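Local structure of teicoplanin pseudoaglycone deacetylases Orf2 (Actinoplanes teichomyceticus, 3DFF) at residues R9-S14 with S142-F147; G207-S212 with T263-V268. The protein is a zinc-dependent deacetylase of teicoplanin biosynthesis that removes an acetyl group from the teicoplanin pseudoaglycone, probably by hydrolysing a linear amide. One frame throughout, in Å; residues are numbered along the deposited sequence.

From the N terminus the chain first lays down strand 9-14, an inner strand of the mixed sheet. Just beyond it come H16 and D19, which with H164 bind the zinc ion. Interaction 1 closes a loop of 127 residues when the end of helix 126-147 returns to cover one side of the strand's first half. The chain then completes the parallel part of the sheet before interaction 2 closes a loop of 50 residues, over half of them helical, by pairing strands 204-211 and 263-269 antiparallel. The two contacts follow in series, neither nesting nor crossing. Their nearest atoms stay about 9 Å apart, one contact joining helix to sheet and the other forming one border of the sheet.

Interaction 1. Residues R9-S14 with S142-F147; sequences RLLAIS and SIIDEF
The F147 ring leans obliquely on the backbone of R9, L10 and L11, with its CE2 corner leading: F147 CE2 lies 3.7 Å from L10 O and 4.0 Å from L11 CB. F147 CZ also reaches the R9 CB methylene, so the ring end straddles two side chains that point to the helix side of the strand. CG of F147 is anti to the backbone N (chi1 179°), which carries the ring off the last helical turn and onto the strand. The other flat group, the R9 guanidinium, takes little part: its chain bends at chi3 (-113°) and carries the guanidinium off the contact, to a long, weak ion pair with D148, while R9 CD passes 3.5 Å from F147 O.

Deeper in, the contact is wholly aliphatic. L11 and I143 meet at about a right angle, with I143 CG2 set against both leucine methyls and 4.0 Å from L11 CD2. I144 CG1 adds a longer touch, 4.3 Å from L11 CD2. No hydrogen bond spans the segments.

This is the helix-on-sheet packing of an α/β fold: the segment axes approach to 10.4 Å and run nearly antiparallel (158°). L10 points away from helix 126-147, onto A31 of helix 19-33, so the strand is sandwiched between two helices, while strands 37-42 and 151-155 flank it within the sheet.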
ATOM      1  N   ARG A   9       0.517  12.557  15.475  1.00 32.66           N
ATOM      2  CA  ARG A   9       0.230  12.821  14.074  1.00 31.26           C
ATOM      3  C   ARG A   9       0.752  11.615  13.272  1.00 29.14           C
ATOM      4  O   ARG A   9       1.949  11.437  13.131  1.00 28.94           O
ATOM      5  CB  ARG A   9       0.908  14.123  13.630  1.00 31.46           C
ATOM      6  CG  ARG A   9       0.347  15.406  14.279  1.00 32.83           C
ATOM      7  CD  ARG A   9       1.138  16.652  13.858  1.00 33.47           C
ATOM      8  NE  ARG A   9       1.883  17.242  14.974  1.00 40.83           N
ATOM      9  CZ  ARG A   9       3.089  16.851  15.393  1.00 42.50           C
ATOM     10  NH1 ARG A   9       3.727  15.853  14.803  1.00 43.94           N
ATOM     11  NH2 ARG A   9       3.664  17.459  16.419  1.00 44.02           N
ATOM     12  N   LEU A  10      -0.165  10.794  12.777  1.00 27.32           N
ATOM     13  CA  LEU A  10       0.193   9.543  12.117  1.00 26.42           C
ATOM     14  C   LEU A  10       0.051   9.687  10.603  1.00 24.54           C
ATOM     15  O   LEU A  10      -1.047   9.938  10.111  1.00 25.02           O
ATOM     16  CB  LEU A  10      -0.704   8.415  12.631  1.00 26.14           C
ATOM     17  CG  LEU A  10      -0.559   7.022  11.994  1.00 26.84           C
ATOM     18  CD1 LEU A  10       0.822   6.477  12.200  1.00 27.52           C
ATOM     19  CD2 LEU A  10      -1.580   6.082  12.581  1.00 27.15           C
ATOM     20  N   LEU A  11       1.162   9.543   9.885  1.00 23.17           N
ATOM     21  CA  LEU A  11       1.131   9.570   8.417  1.00 21.90           C
ATOM     22  C   LEU A  11       1.307   8.149   7.898  1.00 20.76           C
ATOM     23  O   LEU A  11       2.373   7.559   8.093  1.00 20.65           O
ATOM     24  CB  LEU A  11       2.258  10.449   7.864  1.00 22.24           C
ATOM     25  CG  LEU A  11       2.452  10.524   6.336  1.00 22.60           C
ATOM     26  CD1 LEU A  11       1.205  11.104   5.634  1.00 23.56           C
ATOM     27  CD2 LEU A  11       3.714  11.309   6.000  1.00 23.15           C
ATOM     28  N   ALA A  12       0.261   7.624   7.262  1.00 19.94           N
ATOM     29  CA  ALA A  12       0.343   6.326   6.607  1.00 19.35           C
ATOM     30  C   ALA A  12       0.650   6.584   5.138  1.00 19.33           C
ATOM     31  O   ALA A  12       0.072   7.486   4.529  1.00 20.23           O
ATOM     32  CB  ALA A  12      -0.928   5.551   6.779  1.00 19.99           C
ATOM     33  N   ILE A  13       1.571   5.810   4.579  1.00 17.68           N
ATOM     34  CA  ILE A  13       1.916   5.979   3.164  1.00 17.00           C
ATOM     35  C   ILE A  13       1.599   4.697   2.408  1.00 16.64           C
ATOM     36  O   ILE A  13       2.297   3.696   2.550  1.00 16.60           O
ATOM     37  CB  ILE A  13       3.374   6.387   3.010  1.00 16.99           C
ATOM     38  CG1 ILE A  13       3.659   7.661   3.842  1.00 15.64           C
ATOM     39  CG2 ILE A  13       3.746   6.602   1.539  1.00 18.64           C
ATOM     40  CD1 ILE A  13       5.045   8.137   3.741  1.00 17.33           C
ATOM     41  N   SER A  14       0.520   4.746   1.636  1.00 16.36           N
ATOM     42  CA  SER A  14       0.032   3.576   0.920  1.00 15.61           C
ATOM     43  C   SER A  14       0.552   3.575  -0.521  1.00 15.70           C
ATOM     44  O   SER A  14       0.481   4.599  -1.190  1.00 16.27           O
ATOM     45  CB  SER A  14      -1.487   3.602   0.914  1.00 15.81           C
ATOM     46  OG  SER A  14      -2.010   2.389   0.389  1.00 16.88           O
ATOM     47  N   SER A 142       8.250  16.571   1.389  1.00 25.99           N
ATOM     48  CA  SER A 142       7.378  17.745   1.370  1.00 27.30           C
ATOM     49  C   SER A 142       6.189  17.553   2.298  1.00 26.99           C
ATOM     50  O   SER A 142       5.855  18.446   3.073  1.00 27.78           O
ATOM     51  CB  SER A 142       6.920  18.054  -0.056  1.00 27.55           C
ATOM     52  OG  SER A 142       8.043  18.366  -0.854  1.00 31.63           O
ATOM     53  N   ILE A 143       5.575  16.368   2.252  1.00 26.03           N
ATOM     54  CA  ILE A 143       4.423  16.067   3.080  1.00 25.40           C
ATOM     55  C   ILE A 143       4.809  15.990   4.564  1.00 25.63           C
ATOM     56  O   ILE A 143       4.058  16.451   5.421  1.00 25.72           O
ATOM     57  CB  ILE A 143       3.701  14.781   2.594  1.00 25.69           C
ATOM     58  CG1 ILE A 143       3.074  15.030   1.223  1.00 24.04           C
ATOM     59  CG2 ILE A 143       2.635  14.333   3.576  1.00 25.07           C
ATOM     60  CD1 ILE A 143       2.839  13.759   0.429  1.00 23.32           C
ATOM     61  N   ILE A 144       5.977  15.433   4.856  1.00 25.54           N
ATOM     62  CA  ILE A 144       6.493  15.423   6.226  1.00 26.53           C
ATOM     63  C   ILE A 144       6.636  16.861   6.748  1.00 27.56           C
ATOM     64  O   ILE A 144       6.256  17.139   7.875  1.00 27.38           O
ATOM     65  CB  ILE A 144       7.822  14.650   6.350  1.00 26.27           C
ATOM     66  CG1 ILE A 144       7.580  13.141   6.241  1.00 25.51           C
ATOM     67  CG2 ILE A 144       8.518  14.931   7.682  1.00 26.91           C
ATOM     68  CD1 ILE A 144       8.840  12.346   5.993  1.00 23.32           C
ATOM     69  N   ASP A 145       7.166  17.762   5.926  1.00 28.44           N
ATOM     70  CA  ASP A 145       7.303  19.172   6.342  1.00 30.20           C
ATOM     71  C   ASP A 145       5.942  19.818   6.618  1.00 30.72           C
ATOM     72  O   ASP A 145       5.771  20.583   7.581  1.00 31.66           O
ATOM     73  CB  ASP A 145       8.079  19.971   5.291  1.00 30.30           C
ATOM     74  CG  ASP A 145       9.562  19.654   5.286  1.00 32.13           C
ATOM     75  OD1 ASP A 145      10.079  19.169   6.314  1.00 32.70           O
ATOM     76  OD2 ASP A 145      10.226  19.904   4.251  1.00 35.63           O
ATOM     77  N   GLU A 146       4.976  19.503   5.768  1.00 31.08           N
ATOM     78  CA  GLU A 146       3.649  20.085   5.822  1.00 31.84           C
ATOM     79  C   GLU A 146       2.807  19.507   6.961  1.00 31.27           C
ATOM     80  O   GLU A 146       2.128  20.244   7.681  1.00 31.82           O
ATOM     81  CB  GLU A 146       2.961  19.861   4.475  1.00 31.90           C
ATOM     82  CG  GLU A 146       1.624  20.546   4.296  1.00 33.65           C
ATOM     83  CD  GLU A 146       1.042  20.274   2.918  1.00 33.64           C
ATOM     84  OE1 GLU A 146       1.834  20.099   1.967  1.00 36.23           O
ATOM     85  OE2 GLU A 146      -0.197  20.223   2.794  1.00 38.21           O
ATOM     86  N   PHE A 147       2.861  18.187   7.136  1.00 30.49           N
ATOM     87  CA  PHE A 147       2.011  17.507   8.109  1.00 29.37           C
ATOM     88  C   PHE A 147       2.680  17.296   9.472  1.00 29.20           C
ATOM     89  O   PHE A 147       1.993  17.186  10.489  1.00 28.75           O
ATOM     90  CB  PHE A 147       1.531  16.175   7.524  1.00 29.10           C
ATOM     91  CG  PHE A 147       0.658  15.373   8.441  1.00 28.06           C
ATOM     92  CD1 PHE A 147      -0.634  15.793   8.749  1.00 29.07           C
ATOM     93  CD2 PHE A 147       1.111  14.158   8.956  1.00 27.86           C
ATOM     94  CE1 PHE A 147      -1.448  15.033   9.583  1.00 27.94           C
ATOM     95  CE2 PHE A 147       0.308  13.393   9.800  1.00 28.28           C
ATOM     96  CZ  PHE A 147      -0.968  13.827  10.115  1.00 27.36           C
TER

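Interaction 2. Residues G207-S212 with T263-V268; sequences GSADVS and TTWPVV
P266 and W265 press against the broken part of strand 204-211, and here the packing is close. G207 N donates to P266 O over 2.8 Å in an almost straight bond (177° at the hydrogen), while the proline ring edge packs against the turn of chain, P266 CD 3.1 Å from S208 O. The indole meets the same turn along its pyrrole side: G207 O lies at the ring edge near its plane, 3.5 Å from W265 CD1, and A209 CB approaches obliquely, 3.4 Å from W265 NE1. One face of the indole is overlaid near its rim by T263 CG2, a methyl of the same strand 3.8 Å above the ring plane.

The contact is an antiparallel β ladder at the border of the sheet, strand 204-211 being an outermost strand within the chain. D210 and T264 form a hydrogen-bonded pair, D210 N to T264 O at 2.8 Å and T264 N to D210 O at 3.0 Å; V211 and T263 follow as a non-hydrogen-bonded pair. Between the G207 and D210 bonds two residues, S208 and A209, stand across from the single W265, and the regular ladder lapses.

The looser, solvent side is that of D210, which is exposed, although its partner T264 is buried. Their side chains meet through a water, which donates to D210 OD2 over 2.7 Å and also hydrogen-bonds to T264 OG1. That hydroxyl sits between its own backbone N and carbonyl carbon (chi1 63°) and has a second partner in R183 of the next strand. On the reverse face V211 CG2 rests obliquely against T263 OG1; the T263 side chain lies close to E186 and H250, residues seen to bind zinc in a structure of this protein, though no zinc is bound to them in this chain.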
ATOM      1  N   GLY A 207      13.132  -4.133  13.271  1.00 25.42           N
ATOM      2  CA  GLY A 207      13.165  -4.518  14.673  1.00 26.95           C
ATOM      3  C   GLY A 207      12.193  -5.654  14.916  1.00 27.89           C
ATOM      4  O   GLY A 207      11.658  -6.259  13.969  1.00 27.47           O
ATOM      5  N   SER A 208      11.951  -5.933  16.196  1.00 29.01           N
ATOM      6  CA  SER A 208      10.992  -6.957  16.591  1.00 29.76           C
ATOM      7  C   SER A 208       9.560  -6.598  16.188  1.00 29.51           C
ATOM      8  O   SER A 208       9.135  -5.442  16.307  1.00 29.74           O
ATOM      9  CB  SER A 208      11.068  -7.204  18.102  1.00 30.00           C
ATOM     10  OG  SER A 208      12.402  -7.502  18.484  1.00 33.28           O
ATOM     11  N   ALA A 209       8.833  -7.600  15.715  1.00 29.00           N
ATOM     12  CA  ALA A 209       7.437  -7.442  15.326  1.00 29.65           C
ATOM     13  C   ALA A 209       6.561  -7.022  16.509  1.00 29.89           C
ATOM     14  O   ALA A 209       6.814  -7.408  17.663  1.00 30.50           O
ATOM     15  CB  ALA A 209       6.930  -8.738  14.723  1.00 29.67           C
ATOM     16  N   ASP A 210       5.556  -6.205  16.229  1.00 29.74           N
ATOM     17  CA  ASP A 210       4.441  -6.019  17.133  1.00 29.52           C
ATOM     18  C   ASP A 210       3.220  -6.616  16.462  1.00 29.14           C
ATOM     19  O   ASP A 210       2.936  -6.301  15.297  1.00 28.11           O
ATOM     20  CB  ASP A 210       4.180  -4.545  17.409  1.00 30.48           C
ATOM     21  CG  ASP A 210       2.929  -4.324  18.251  1.00 31.92           C
ATOM     22  OD1 ASP A 210       3.044  -4.375  19.498  1.00 34.49           O
ATOM     23  OD2 ASP A 210       1.835  -4.086  17.683  1.00 33.02           O
ATOM     24  N   VAL A 211       2.500  -7.472  17.186  1.00 28.06           N
ATOM     25  CA  VAL A 211       1.213  -7.961  16.721  1.00 27.98           C
ATOM     26  C   VAL A 211       0.109  -7.286  17.531  1.00 27.94           C
ATOM     27  O   VAL A 211      -0.040  -7.530  18.734  1.00 27.67           O
ATOM     28  CB  VAL A 211       1.096  -9.503  16.803  1.00 27.58           C
ATOM     29  CG1 VAL A 211      -0.292  -9.953  16.368  1.00 28.99           C
ATOM     30  CG2 VAL A 211       2.137 -10.165  15.934  1.00 28.24           C
ATOM     31  N   SER A 212      -0.654  -6.419  16.880  1.00 27.88           N
ATOM     32  CA  SER A 212      -1.635  -5.614  17.599  1.00 27.76           C
ATOM     33  C   SER A 212      -2.814  -6.472  18.068  1.00 29.00           C
ATOM     34  O   SER A 212      -3.051  -7.573  17.557  1.00 28.34           O
ATOM     35  CB  SER A 212      -2.126  -4.446  16.740  1.00 27.65           C
ATOM     36  OG  SER A 212      -2.988  -4.889  15.706  1.00 25.86           O
ATOM     37  N   THR A 263       0.197  -7.062  12.090  1.00 21.85           N
ATOM     38  CA  THR A 263       1.632  -7.127  12.337  1.00 21.99           C
ATOM     39  C   THR A 263       2.356  -5.929  11.714  1.00 21.86           C
ATOM     40  O   THR A 263       2.161  -5.634  10.526  1.00 21.79           O
ATOM     41  CB  THR A 263       2.196  -8.455  11.801  1.00 22.82           C
ATOM     42  OG1 THR A 263       1.551  -9.542  12.493  1.00 24.30           O
ATOM     43  CG2 THR A 263       3.694  -8.565  12.006  1.00 22.38           C
ATOM     44  N   THR A 264       3.181  -5.263  12.524  1.00 21.50           N
ATOM     45  CA  THR A 264       4.045  -4.179  12.062  1.00 21.62           C
ATOM     46  C   THR A 264       5.462  -4.331  12.638  1.00 21.83           C
ATOM     47  O   THR A 264       5.650  -4.972  13.675  1.00 22.14           O
ATOM     48  CB  THR A 264       3.481  -2.776  12.442  1.00 21.95           C
ATOM     49  OG1 THR A 264       3.423  -2.626  13.877  1.00 22.36           O
ATOM     50  CG2 THR A 264       2.098  -2.540  11.843  1.00 23.31           C
ATOM     51  N   TRP A 265       6.458  -3.750  11.970  1.00 20.82           N
ATOM     52  CA  TRP A 265       7.828  -3.798  12.456  1.00 21.52           C
ATOM     53  C   TRP A 265       8.385  -2.395  12.472  1.00 21.74           C
ATOM     54  O   TRP A 265       8.142  -1.630  11.528  1.00 21.22           O
ATOM     55  CB  TRP A 265       8.722  -4.604  11.530  1.00 21.59           C
ATOM     56  CG  TRP A 265       8.368  -6.033  11.368  1.00 22.03           C
ATOM     57  CD1 TRP A 265       8.832  -7.084  12.105  1.00 23.33           C
ATOM     58  CD2 TRP A 265       7.495  -6.585  10.376  1.00 22.15           C
ATOM     59  NE1 TRP A 265       8.294  -8.261  11.634  1.00 23.00           N
ATOM     60  CE2 TRP A 265       7.469  -7.983  10.577  1.00 22.41           C
ATOM     61  CE3 TRP A 265       6.735  -6.034   9.336  1.00 21.78           C
ATOM     62  CZ2 TRP A 265       6.706  -8.841   9.777  1.00 22.40           C
ATOM     63  CZ3 TRP A 265       5.978  -6.891   8.530  1.00 22.51           C
ATOM     64  CH2 TRP A 265       5.972  -8.280   8.762  1.00 23.21           C
ATOM     65  N   PRO A 266       9.168  -2.046  13.508  1.00 22.06           N
ATOM     66  CA  PRO A 266       9.853  -0.752  13.425  1.00 22.32           C
ATOM     67  C   PRO A 266      11.035  -0.895  12.483  1.00 22.29           C
ATOM     68  O   PRO A 266      11.599  -1.985  12.373  1.00 22.90           O
ATOM     69  CB  PRO A 266      10.332  -0.526  14.858  1.00 22.88           C
ATOM     70  CG  PRO A 266      10.553  -1.931  15.393  1.00 22.37           C
ATOM     71  CD  PRO A 266       9.477  -2.774  14.759  1.00 22.46           C
ATOM     72  N   VAL A 267      11.396   0.178  11.781  1.00 21.85           N
ATOM     73  CA  VAL A 267      12.586   0.171  10.954  1.00 21.69           C
ATOM     74  C   VAL A 267      13.652   1.009  11.645  1.00 22.10           C
ATOM     75  O   VAL A 267      13.418   2.179  11.975  1.00 22.93           O
ATOM     76  CB  VAL A 267      12.353   0.777   9.560  1.00 22.38           C
ATOM     77  CG1 VAL A 267      13.571   0.525   8.689  1.00 21.57           C
ATOM     78  CG2 VAL A 267      11.137   0.153   8.939  1.00 21.54           C
ATOM     79  N   VAL A 268      14.799   0.398  11.865  1.00 21.25           N
ATOM     80  CA  VAL A 268      15.896   1.067  12.552  1.00 21.71           C
ATOM     81  C   VAL A 268      17.146   1.010  11.682  1.00 21.45           C
ATOM     82  O   VAL A 268      17.174   0.329  10.649  1.00 22.11           O
ATOM     83  CB  VAL A 268      16.118   0.446  13.949  1.00 21.35           C
ATOM     84  CG1 VAL A 268      14.839   0.531  14.788  1.00 21.47           C
ATOM     85  CG2 VAL A 268      16.606  -1.011  13.810  1.00 21.74           C
TER
HETATM   86  O   HOH W   1       1.252  -3.745  15.060  1.00 24.78           O